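Local coordinates for protein sulfite dehydrogenase (Paracoccus pantotrophus, PDB 2XTS) that forms the molybdenum-cofactor subunit of the sulfane dehydrogenase SoxCD, which oxidises protein-bound sulfur together with a heme-carrying cytochrome subunit, at residues A[264-269]-A[342-347]; A[35-40]-A[55-60]; A[166-171]-A[182-187]. All coordinates share one frame; numbering follows the deposited sequence.

Contact 1 of 3, residues A[264-269]-A[342-347]; sequences AKSVIT and SRAVDE
The flat groups of this contact are the carboxylate of Asp346 and the guanidinium of Arg343, and only the first meets the facing segment, at Ala264, just before the strand. Asp346 OD2 comes to 3.7 Å from Ala264 CB and accepts from a water, which itself takes the N-H of Ala264. Ser292 also binds OD2, while OD1 pairs with Thr348. The guanidinium leads away to a salt bridge with Asp301 and a hydrogen bond to the carbonyl of Cys164 of the cytochrome chain. The contact joins strands 265-270 and 338-346 of the C-terminal dimerisation-type domain, consistent with its E-set, immunoglobulin-like beta fold. The strands run roughly antiparallel, at 148°, but their axes come no closer than 5.7 Å. They are not neighbours in the order of the sheet, and side chains and waters fill the interface. At its centre Ser266 and Ser342 meet tip to tip, with Ser266 OG and Ser342 OG 2.8 Å apart. Each OG sits between its own backbone N and carbonyl carbon (chi1 70° and 60°), which turns the two hydroxyls to each other. Ser266 OG is hydrogen-bonded to Gln352 OE1, which also takes Ala344 N, so one residue ties both strands. A water donates to Ser266 O and to Ser342 O, 2.8 Å from each. Another accepts from Ile268 N and is hydrogen-bonded to Ser342 OG. Waters link the two backbones where the strands do not pair. Ala344 CB lies 3.7 Å from the carbonyl Lys265 O and makes a looser apolar contact with Ala264 CB. Ile268 reaches alongside Ser342, with Ile268 CG1 3.8 Å from Ser342 CB. Ile268 CD1 stands 4.0 Å from Ser342 N, a buried amide that has no polar partner in the model.

Contact 2 of 3, residues A[35-40]-A[55-60]; sequences SHVKRQ and FTPIHA
Pro57 fits its ring against the backbone of the opposing loop, and its atoms can be followed one by one. Pro57 CB lies 3.5 Å from Lys38 O. Pro57 CG sits 3.6 Å from Lys38 N and also touches Val37 CG1, at 3.7 Å, where the two side chains cross at about a right angle. Pro57 CD closes the ring 3.5 Å from Lys38 O. Pro57 is the centre of an inverse gamma turn, and Ala60 N bonds back to Pro57 O; in this curled chain Ala60 CB meets Val37 CG2 at 3.6 Å. With CG1 anti to the backbone N (chi1 -174°), Val37 sends one methyl to each partner. An alanine at Pro57 would remove CG and CD, and would probably loosen the grip on Val37 and Lys38 and make the turn less rigid. Further along, Gln40 and Phe55 form a single antiparallel bridge of the hydrogen-bonded type. Phe55 N donates to Gln40 O at 3.0 Å, and Gln40 N returns a weak bond to Phe55 O. Gln40 O also lies at the edge of the Phe55 ring. The carbonyl O of Gly194 of the cytochrome chain takes His59 NE2, and Arg39 extends away to a salt bridge with Glu206 and to His25 of the second subunit. Along the chain the two loops flank the short strand 52-53, and helix 136-140 binds both through Gln137 NE2, at Lys38 O and Phe55 O.

Contact 3 of 3, residues A[166-171]-A[182-187]; sequences GKWLYA and SFPMEK
Strands 168-173 and 181-184 pair as an antiparallel beta hairpin at one edge of the mixed sheet in the molybdopterin-binding domain, with Leu169 and Phe183 in the hydrogen-bonded position. Leu169 N reaches Phe183 O at 2.9 Å, nearly straight at 169°, and Phe183 N returns to Leu169 O. Both bonds lie in the carbonyl plane. Side chains alternate. On one side, the indole of Trp168 lies across the other strand: Pro184 CA stands 4.0 Å over one face, near the rim, and Trp168 CE3 approaches Ser182 CB at 3.8 Å. On the other side, Leu169 and Phe183 lie side by side, with Leu169 CD2 4.0 Å from Phe183 CD1, and Ala171 CB touches Phe183 CE1. Met185, bent at chi2 and chi3, curls its CE back to 3.7 Å from Gly166 O and 4.0 Å from Leu169 CB. Ser182 OG turns to Glu242 and the amide of Val237. Lys167 and Trp168 make a classic bulge opposite Tyr233 of strand 227-233. Pro184 holds the N-cap position of helix 185-191. The first N-H of the helix, Met185 N, donates to Lys167 O, 37° above the carbonyl plane. The hairpin thus gives the helix start an acceptor that the helix itself lacks.

In the fold
Along the chain the contacts come in series: contact 2, then contact 3, then contact 1. Contacts 1 and 2 have centres 20 Å apart and touch, since Thr269 CB packs 3.3 Å from Ile58 O and Val267 reaches Ile58. Loop 55-60 of contact 2 therefore rests against strand 265-270, the edge of that sheet within the chain. Contact 3 lies apart, in the molybdopterin-binding range, with its centre 30 Å from that of contact 1 and 35 Å from that of contact 2. Contacts 2 and 3 sit on opposite sides of the chain's centre. The touch between contacts 1 and 2 ties the N-terminal loops to the dimerisation-type domain, while contact 3 belongs to the cofactor domain.

Contact 1 of 3, residues A[264-269]-A[342-347]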
# COMPACT_ATOMS: atom_id res chain seq x y z
N ALA A 264 22.66 -8.11 3.03
CA ALA A 264 21.86 -7.89 4.23
C ALA A 264 22.18 -6.56 4.87
O ALA A 264 23.34 -6.19 5.04
CB ALA A 264 22.05 -9.03 5.23
N LYS A 265 21.12 -5.87 5.28
CA LYS A 265 21.23 -4.52 5.74
C LYS A 265 20.10 -4.22 6.72
O LYS A 265 19.07 -4.88 6.72
CB LYS A 265 21.14 -3.60 4.52
CG LYS A 265 21.49 -2.16 4.75
CD LYS A 265 21.68 -1.46 3.41
CE LYS A 265 21.84 0.03 3.55
NZ LYS A 265 22.19 0.68 2.25
N SER A 266 20.28 -3.20 7.53
CA SER A 266 19.25 -2.75 8.45
C SER A 266 19.48 -1.33 8.86
O SER A 266 20.59 -0.80 8.78
CB SER A 266 19.20 -3.60 9.72
OG SER A 266 20.33 -3.39 10.55
N VAL A 267 18.43 -0.73 9.39
CA VAL A 267 18.50 0.59 9.98
C VAL A 267 17.40 0.76 11.01
O VAL A 267 16.27 0.33 10.77
CB VAL A 267 18.46 1.75 8.93
CG1 VAL A 267 17.15 1.75 8.12
CG2 VAL A 267 18.72 3.10 9.60
N ILE A 268 17.73 1.36 12.15
CA ILE A 268 16.76 1.81 13.13
C ILE A 268 16.12 3.10 12.62
O ILE A 268 16.78 4.11 12.42
CB ILE A 268 17.44 2.01 14.50
CG1 ILE A 268 17.84 0.64 15.07
CG2 ILE A 268 16.49 2.72 15.47
CD1 ILE A 268 18.84 0.69 16.25
N THR A 269 14.81 3.06 12.41
CA THR A 269 14.08 4.22 11.90
C THR A 269 13.59 5.13 13.01
O THR A 269 13.37 6.31 12.77
CB THR A 269 12.92 3.78 10.99
OG1 THR A 269 12.05 2.89 11.71
CG2 THR A 269 13.47 3.01 9.79
N SER A 342 21.83 -1.48 14.73
CA SER A 342 21.15 -2.70 14.39
C SER A 342 22.02 -3.50 13.43
O SER A 342 22.76 -2.94 12.60
CB SER A 342 19.77 -2.42 13.81
OG SER A 342 19.82 -1.63 12.64
N ARG A 343 21.92 -4.82 13.54
CA ARG A 343 22.73 -5.75 12.75
C ARG A 343 21.85 -6.89 12.25
O ARG A 343 21.38 -7.70 13.06
CB ARG A 343 23.88 -6.29 13.60
CG ARG A 343 24.82 -7.25 12.94
CD ARG A 343 25.90 -7.67 13.94
NE ARG A 343 25.37 -8.49 15.03
CZ ARG A 343 26.06 -8.88 16.10
NH1 ARG A 343 27.31 -8.46 16.28
NH2 ARG A 343 25.49 -9.64 17.02
N ALA A 344 21.64 -6.94 10.93
CA ALA A 344 20.82 -7.99 10.32
C ALA A 344 21.58 -9.28 10.05
O ALA A 344 22.78 -9.24 9.76
CB ALA A 344 20.25 -7.49 9.02
N VAL A 345 20.88 -10.40 10.13
CA VAL A 345 21.40 -11.70 9.76
C VAL A 345 20.41 -12.31 8.79
O VAL A 345 19.20 -12.22 9.00
CB VAL A 345 21.55 -12.63 10.99
CG1 VAL A 345 22.17 -13.98 10.56
CG2 VAL A 345 22.37 -11.92 12.08
N ASP A 346 20.90 -12.87 7.69
CA ASP A 346 20.01 -13.52 6.74
C ASP A 346 20.17 -15.04 6.75
O ASP A 346 21.05 -15.59 7.42
CB ASP A 346 20.08 -12.91 5.33
CG ASP A 346 21.33 -13.23 4.57
OD1 ASP A 346 21.92 -14.32 4.77
OD2 ASP A 346 21.70 -12.38 3.72
N GLU A 347 19.32 -15.72 5.99
CA GLU A 347 19.27 -17.18 6.02
C GLU A 347 20.52 -17.87 5.51
O GLU A 347 20.68 -19.07 5.71
CB GLU A 347 18.05 -17.69 5.26
CG GLU A 347 18.10 -17.42 3.78
CD GLU A 347 16.90 -18.01 3.08
OE1 GLU A 347 16.00 -17.24 2.70
OE2 GLU A 347 16.83 -19.26 2.96
O HOH W 1 23.63 -10.94 2.43
O HOH W 2 22.54 -0.84 10.73
O HOH W 3 20.59 1.25 12.70

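Contact 2 of 3, residues A[35-40]-A[55-60]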
# COMPACT_ATOMS: atom_id res chain seq x y z
N SER A 35 2.04 16.02 6.72
CA SER A 35 2.74 16.60 5.56
C SER A 35 4.22 16.32 5.52
O SER A 35 4.80 16.34 4.45
CB SER A 35 2.49 18.09 5.52
OG SER A 35 3.09 18.75 6.61
N HIS A 36 4.82 16.04 6.67
CA HIS A 36 6.25 15.69 6.76
C HIS A 36 6.57 14.30 6.21
O HIS A 36 7.73 13.95 6.05
CB HIS A 36 6.75 15.78 8.22
CG HIS A 36 5.96 14.94 9.17
ND1 HIS A 36 4.65 15.24 9.49
CD2 HIS A 36 6.24 13.77 9.78
CE1 HIS A 36 4.18 14.30 10.29
NE2 HIS A 36 5.12 13.39 10.48
N VAL A 37 5.56 13.47 5.98
CA VAL A 37 5.74 12.14 5.43
C VAL A 37 5.66 12.25 3.91
O VAL A 37 4.60 12.07 3.32
CB VAL A 37 4.74 11.13 6.03
CG1 VAL A 37 5.04 9.72 5.55
CG2 VAL A 37 4.80 11.17 7.56
N LYS A 38 6.77 12.62 3.29
CA LYS A 38 6.84 12.92 1.88
C LYS A 38 8.24 12.66 1.40
O LYS A 38 9.15 12.46 2.21
CB LYS A 38 6.48 14.39 1.64
CG LYS A 38 7.42 15.38 2.32
CD LYS A 38 7.06 16.80 1.94
CE LYS A 38 7.83 17.81 2.78
NZ LYS A 38 7.54 19.20 2.32
N ARG A 39 8.41 12.65 0.09
CA ARG A 39 9.73 12.53 -0.50
C ARG A 39 10.49 13.82 -0.28
O ARG A 39 9.92 14.91 -0.39
CB ARG A 39 9.66 12.30 -1.99
CG ARG A 39 8.92 11.09 -2.39
CD ARG A 39 8.16 11.40 -3.70
NE ARG A 39 7.74 10.19 -4.30
CZ ARG A 39 6.86 10.06 -5.27
NH1 ARG A 39 6.69 8.84 -5.69
NH2 ARG A 39 6.17 11.08 -5.80
N GLN A 40 11.78 13.70 0.01
CA GLN A 40 12.67 14.85 0.13
C GLN A 40 13.72 14.76 -0.96
O GLN A 40 14.14 13.69 -1.35
CB GLN A 40 13.35 14.88 1.48
CG GLN A 40 12.43 15.08 2.68
CD GLN A 40 12.02 16.51 2.92
OE1 GLN A 40 12.49 17.43 2.27
NE2 GLN A 40 11.15 16.69 3.88
N PHE A 55 14.04 10.73 -1.71
CA PHE A 55 14.20 9.82 -0.59
C PHE A 55 12.87 9.50 0.08
O PHE A 55 12.11 10.40 0.40
CB PHE A 55 15.15 10.46 0.44
CG PHE A 55 16.54 10.67 -0.07
CD1 PHE A 55 16.87 11.86 -0.71
CD2 PHE A 55 17.49 9.68 0.05
CE1 PHE A 55 18.14 12.03 -1.25
CE2 PHE A 55 18.77 9.87 -0.45
CZ PHE A 55 19.08 11.04 -1.09
N THR A 56 12.62 8.21 0.30
CA THR A 56 11.43 7.76 1.01
C THR A 56 11.51 8.16 2.49
O THR A 56 12.56 8.03 3.09
CB THR A 56 11.35 6.21 0.98
OG1 THR A 56 11.43 5.76 -0.37
CG2 THR A 56 10.10 5.67 1.64
N PRO A 57 10.39 8.63 3.08
CA PRO A 57 10.38 9.04 4.50
C PRO A 57 10.34 7.85 5.45
O PRO A 57 9.44 7.76 6.26
CB PRO A 57 9.12 9.90 4.60
CG PRO A 57 8.21 9.32 3.60
CD PRO A 57 9.11 8.96 2.43
N ILE A 58 11.37 7.00 5.39
CA ILE A 58 11.39 5.81 6.22
C ILE A 58 11.49 6.08 7.72
O ILE A 58 11.25 5.20 8.49
CB ILE A 58 12.50 4.82 5.77
CG1 ILE A 58 13.90 5.44 5.87
CG2 ILE A 58 12.20 4.27 4.37
CD1 ILE A 58 15.01 4.42 5.85
N HIS A 59 11.87 7.28 8.14
CA HIS A 59 11.83 7.62 9.56
C HIS A 59 10.42 7.56 10.13
O HIS A 59 10.25 7.29 11.30
CB HIS A 59 12.42 9.00 9.76
CG HIS A 59 11.63 10.09 9.13
ND1 HIS A 59 11.47 10.19 7.76
CD2 HIS A 59 11.04 11.20 9.66
CE1 HIS A 59 10.77 11.26 7.48
NE2 HIS A 59 10.49 11.90 8.61
N ALA A 60 9.43 7.88 9.31
CA ALA A 60 8.05 8.09 9.78
C ALA A 60 7.14 6.91 9.51
O ALA A 60 6.06 6.85 10.06
CB ALA A 60 7.46 9.35 9.16

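Contact 3 of 3, residues A[166-171]-A[182-187]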
# COMPACT_ATOMS: atom_id res chain seq x y z
N GLY A 166 21.53 -17.84 -26.57
CA GLY A 166 21.08 -16.64 -25.86
C GLY A 166 21.30 -16.71 -24.37
O GLY A 166 20.42 -17.14 -23.62
N LYS A 167 22.47 -16.23 -23.94
CA LYS A 167 22.93 -16.35 -22.56
C LYS A 167 22.65 -15.10 -21.69
O LYS A 167 22.70 -15.19 -20.45
CB LYS A 167 24.45 -16.61 -22.57
CG LYS A 167 24.92 -17.91 -23.29
CD LYS A 167 24.24 -19.14 -22.75
CE LYS A 167 24.86 -20.44 -23.29
NZ LYS A 167 26.25 -20.66 -22.82
N TRP A 168 22.37 -13.97 -22.35
CA TRP A 168 22.16 -12.69 -21.67
C TRP A 168 20.92 -12.04 -22.22
O TRP A 168 20.62 -12.13 -23.40
CB TRP A 168 23.36 -11.76 -21.88
CG TRP A 168 24.61 -12.16 -21.20
CD1 TRP A 168 25.53 -13.05 -21.65
CD2 TRP A 168 25.08 -11.69 -19.93
NE1 TRP A 168 26.56 -13.15 -20.74
CE2 TRP A 168 26.31 -12.31 -19.69
CE3 TRP A 168 24.59 -10.78 -19.00
CZ2 TRP A 168 27.06 -12.06 -18.54
CZ3 TRP A 168 25.35 -10.51 -17.84
CH2 TRP A 168 26.56 -11.16 -17.63
N LEU A 169 20.22 -11.33 -21.33
CA LEU A 169 19.09 -10.49 -21.70
C LEU A 169 19.46 -9.06 -21.38
O LEU A 169 19.95 -8.75 -20.29
CB LEU A 169 17.83 -10.90 -20.94
CG LEU A 169 16.55 -10.08 -21.16
CD1 LEU A 169 15.33 -10.94 -20.92
CD2 LEU A 169 16.52 -8.87 -20.22
N TYR A 170 19.23 -8.19 -22.36
CA TYR A 170 19.42 -6.76 -22.20
C TYR A 170 18.06 -6.10 -22.16
O TYR A 170 17.27 -6.28 -23.08
CB TYR A 170 20.22 -6.25 -23.37
CG TYR A 170 20.46 -4.75 -23.39
CD1 TYR A 170 21.42 -4.16 -22.56
CD2 TYR A 170 19.79 -3.94 -24.30
CE1 TYR A 170 21.66 -2.78 -22.63
CE2 TYR A 170 20.00 -2.59 -24.36
CZ TYR A 170 20.96 -2.01 -23.55
OH TYR A 170 21.18 -0.65 -23.61
N ALA A 171 17.79 -5.33 -21.10
CA ALA A 171 16.50 -4.65 -20.97
C ALA A 171 16.72 -3.17 -21.06
O ALA A 171 17.61 -2.64 -20.41
CB ALA A 171 15.80 -4.97 -19.64
N SER A 182 22.28 -5.47 -18.59
CA SER A 182 22.43 -6.87 -18.97
C SER A 182 22.20 -7.82 -17.80
O SER A 182 22.69 -7.60 -16.68
CB SER A 182 23.84 -7.09 -19.46
OG SER A 182 24.15 -6.24 -20.54
N PHE A 183 21.46 -8.90 -18.05
CA PHE A 183 21.12 -9.90 -17.04
C PHE A 183 21.56 -11.28 -17.52
O PHE A 183 21.29 -11.64 -18.66
CB PHE A 183 19.60 -10.00 -16.89
CG PHE A 183 18.92 -8.79 -16.36
CD1 PHE A 183 18.74 -7.69 -17.15
CD2 PHE A 183 18.38 -8.78 -15.09
CE1 PHE A 183 18.06 -6.58 -16.64
CE2 PHE A 183 17.68 -7.69 -14.60
CZ PHE A 183 17.55 -6.58 -15.37
N PRO A 184 22.14 -12.11 -16.64
CA PRO A 184 22.33 -13.50 -17.03
C PRO A 184 20.99 -14.22 -17.13
O PRO A 184 20.10 -14.00 -16.33
CB PRO A 184 23.16 -14.07 -15.88
CG PRO A 184 22.81 -13.25 -14.73
CD PRO A 184 22.49 -11.89 -15.22
N MET A 185 20.88 -15.14 -18.09
CA MET A 185 19.61 -15.81 -18.33
C MET A 185 19.14 -16.60 -17.11
O MET A 185 17.95 -16.70 -16.87
CB MET A 185 19.72 -16.74 -19.56
CG MET A 185 18.40 -17.17 -20.19
SD MET A 185 17.28 -15.82 -20.67
CE MET A 185 18.34 -14.77 -21.63
N GLU A 186 20.04 -17.10 -16.28
CA GLU A 186 19.62 -17.83 -15.09
C GLU A 186 18.76 -16.99 -14.14
O GLU A 186 17.78 -17.46 -13.58
CB GLU A 186 20.82 -18.38 -14.32
CG GLU A 186 20.43 -19.28 -13.16
CD GLU A 186 21.62 -19.83 -12.37
OE1 GLU A 186 22.79 -19.47 -12.66
OE2 GLU A 186 21.38 -20.63 -11.46
N LYS A 187 19.10 -15.72 -13.99
CA LYS A 187 18.30 -14.85 -13.14
C LYS A 187 16.97 -14.53 -13.79
O LYS A 187 15.92 -14.56 -13.15
CB LYS A 187 19.06 -13.56 -12.83
CG LYS A 187 18.25 -12.52 -12.02
CD LYS A 187 17.86 -13.02 -10.64
CE LYS A 187 17.23 -11.94 -9.77
NZ LYS A 187 16.69 -12.46 -8.49